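Local coordinates for protein diguanylate cyclase (Pseudomonas aeruginosa, PDB 5M3C) that joins a GGDEF domain to an EAL domain in one chain and binds guanosine-5'-triphosphate and calcium ions, at residues W244-A249 and P278-R283. Residues are numbered along the deposited sequence; the frame is centred on the assembly and turned at random.
Sequences WVLEHA and PQLIER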
loop_
_atom_site.group_PDB
_atom_site.type_symbol
_atom_site.label_atom_id
_atom_site.label_comp_id
_atom_site.label_asym_id
_atom_site.label_seq_id
_atom_site.Cartn_x
_atom_site.Cartn_y
_atom_site.Cartn_z
ATOM N N TRP B 244 4.197 6.922 -27.908
ATOM C CA TRP B 244 4.353 8.181 -28.628
ATOM C C TRP B 244 5.382 9.061 -27.938
ATOM O O TRP B 244 6.283 9.599 -28.579
ATOM C CB TRP B 244 3.020 8.928 -28.698
ATOM C CG TRP B 244 3.069 10.154 -29.559
ATOM C CD1 TRP B 244 2.756 10.233 -30.881
ATOM C CD2 TRP B 244 3.459 11.475 -29.159
ATOM N NE1 TRP B 244 2.926 11.518 -31.333
ATOM C CE2 TRP B 244 3.357 12.301 -30.295
ATOM C CE3 TRP B 244 3.884 12.038 -27.952
ATOM C CZ2 TRP B 244 3.662 13.658 -30.263
ATOM C CZ3 TRP B 244 4.186 13.387 -27.922
ATOM C CH2 TRP B 244 4.074 14.182 -29.070
ATOM N N VAL B 245 5.239 9.206 -26.625
ATOM C CA VAL B 245 6.148 10.039 -25.848
ATOM C C VAL B 245 7.588 9.547 -25.978
ATOM O O VAL B 245 8.498 10.337 -26.244
ATOM C CB VAL B 245 5.749 10.079 -24.361
ATOM C CG1 VAL B 245 6.840 10.735 -23.525
ATOM C CG2 VAL B 245 4.433 10.819 -24.190
ATOM N N LEU B 246 7.795 8.246 -25.797
ATOM C CA LEU B 246 9.138 7.681 -25.871
ATOM C C LEU B 246 9.790 7.932 -27.233
ATOM O O LEU B 246 10.889 8.488 -27.312
ATOM C CB LEU B 246 9.111 6.183 -25.567
ATOM C CG LEU B 246 9.047 5.822 -24.082
ATOM C CD1 LEU B 246 8.801 4.332 -23.906
ATOM C CD2 LEU B 246 10.323 6.243 -23.368
ATOM N N GLU B 247 9.108 7.525 -28.299
ATOM C CA GLU B 247 9.651 7.651 -29.650
ATOM C C GLU B 247 10.053 9.089 -29.958
ATOM O O GLU B 247 11.157 9.352 -30.444
ATOM C CB GLU B 247 8.628 7.171 -30.680
ATOM C CG GLU B 247 9.152 7.156 -32.109
ATOM C CD GLU B 247 8.154 6.582 -33.100
ATOM O OE1 GLU B 247 8.545 6.328 -34.258
ATOM O OE2 GLU B 247 6.979 6.387 -32.721
ATOM N N HIS B 248 9.151 10.019 -29.669
ATOM C CA HIS B 248 9.397 11.428 -29.943
ATOM C C HIS B 248 10.480 11.990 -29.031
ATOM O O HIS B 248 11.266 12.844 -29.446
ATOM C CB HIS B 248 8.106 12.229 -29.792
ATOM C CG HIS B 248 7.147 12.035 -30.923
ATOM N ND1 HIS B 248 7.005 12.952 -31.942
ATOM C CD2 HIS B 248 6.295 11.023 -31.206
ATOM C CE1 HIS B 248 6.100 12.518 -32.800
ATOM N NE2 HIS B 248 5.653 11.349 -32.377
ATOM N N ALA B 249 10.520 11.507 -27.793
ATOM C CA ALA B 249 11.557 11.915 -26.852
ATOM C C ALA B 249 12.917 11.485 -27.375
ATOM O O ALA B 249 13.889 12.235 -27.294
ATOM C CB ALA B 249 11.305 11.312 -25.482
ATOM N N PRO B 278 5.051 -6.285 -21.946
ATOM C CA PRO B 278 6.040 -7.350 -22.109
ATOM C C PRO B 278 7.110 -7.032 -23.150
ATOM O O PRO B 278 8.230 -7.533 -23.055
ATOM C CB PRO B 278 5.202 -8.550 -22.574
ATOM C CG PRO B 278 3.800 -8.231 -22.179
ATOM C CD PRO B 278 3.690 -6.742 -22.279
ATOM N N GLN B 279 6.765 -6.205 -24.131
ATOM C CA GLN B 279 7.684 -5.899 -25.222
ATOM C C GLN B 279 8.482 -4.621 -24.973
ATOM O O GLN B 279 9.372 -4.273 -25.753
ATOM C CB GLN B 279 6.908 -5.795 -26.535
ATOM C CG GLN B 279 6.285 -7.114 -26.963
ATOM C CD GLN B 279 7.313 -8.230 -27.068
ATOM O OE1 GLN B 279 8.472 -7.996 -27.418
ATOM N NE2 GLN B 279 6.892 -9.454 -26.763
ATOM N N LEU B 280 8.179 -3.943 -23.870
ATOM C CA LEU B 280 8.812 -2.669 -23.544
ATOM C C LEU B 280 10.294 -2.636 -23.909
ATOM O O LEU B 280 10.718 -1.802 -24.707
ATOM C CB LEU B 280 8.643 -2.358 -22.055
ATOM C CG LEU B 280 9.340 -1.086 -21.566
ATOM C CD1 LEU B 280 8.871 0.129 -22.352
ATOM C CD2 LEU B 280 9.112 -0.885 -20.077
ATOM N N ILE B 281 11.078 -3.537 -23.326
ATOM C CA ILE B 281 12.525 -3.531 -23.536
ATOM C C ILE B 281 12.874 -3.723 -25.010
ATOM O O ILE B 281 13.751 -3.040 -25.541
ATOM C CB ILE B 281 13.236 -4.625 -22.716
ATOM C CG1 ILE B 281 12.844 -4.529 -21.240
ATOM C CG2 ILE B 281 14.744 -4.501 -22.878
ATOM C CD1 ILE B 281 13.565 -5.513 -20.344
ATOM N N GLU B 282 12.189 -4.657 -25.665
ATOM C CA GLU B 282 12.437 -4.932 -27.077
ATOM C C GLU B 282 12.154 -3.681 -27.895
ATOM O O GLU B 282 12.938 -3.292 -28.760
ATOM C CB GLU B 282 11.554 -6.083 -27.571
ATOM C CG GLU B 282 12.125 -7.475 -27.326
ATOM C CD GLU B 282 12.178 -7.859 -25.858
ATOM O OE1 GLU B 282 12.606 -8.995 -25.562
ATOM O OE2 GLU B 282 11.794 -7.037 -24.998
ATOM N N ARG B 283 11.021 -3.057 -27.598
ATOM C CA ARG B 283 10.591 -1.849 -28.286
ATOM C C ARG B 283 11.501 -0.665 -27.988
ATOM O O ARG B 283 11.849 0.101 -28.882
ATOM C CB ARG B 283 9.160 -1.506 -27.875
ATOM C CG ARG B 283 8.777 -0.058 -28.122
ATOM C CD ARG B 283 8.998 0.344 -29.568
ATOM N NE ARG B 283 7.996 1.310 -30.000
ATOM C CZ ARG B 283 7.984 1.904 -31.188
ATOM N NH1 ARG B 283 7.022 2.766 -31.480
ATOM N NH2 ARG B 283 8.930 1.642 -32.082
#
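Two neighbouring helices of the EAL domain, 238-259 and 280-291, meet here through a leucine pair and a long salt bridge. Leu246 and Leu280 make the apolar part, their CD1 methyls 4.5 Å apart at the margin of van der Waals contact. The CB of Leu246 already points toward the other helix. That of Leu280 does not, but with its CG anti to the backbone N (chi1 176°) the branched end swings nearer. Both leucines are buried; Leu246 also rests on Leu270 and Gln274, and Leu280 on Leu275, so helix 272-276 and the loop before it help to cover this layer.

The charged pair lies on the more exposed side of the leucines. Glu247 reaches out with an extended chain, whereas Arg283 bends at its second and third torsions to bring NH1 within 3.8 Å of Glu247 OE2. The carboxylate approaches the guanidinium obliquely, the two planes 63° apart, and no hydrogen bond forms between the two. The stronger partner of Arg283 NH1 is OD2 of Asp243, one turn before Glu247 on the same helix; Asp243 chiefly holds the guanidinium, and Glu247 probably adds a weaker electrostatic pull. The backbones stay well apart, 9.6 Å between the CA atoms of Glu247 and Arg283, and only 101 Å² is buried. Behind the contact, Val245 and Ala249 pack on Val268 of strand 266-269. Such side-by-side helices, one preceding a parallel strand and the other following it, belong to the helical layer around the barrel-like beta/alpha fold of EAL domains.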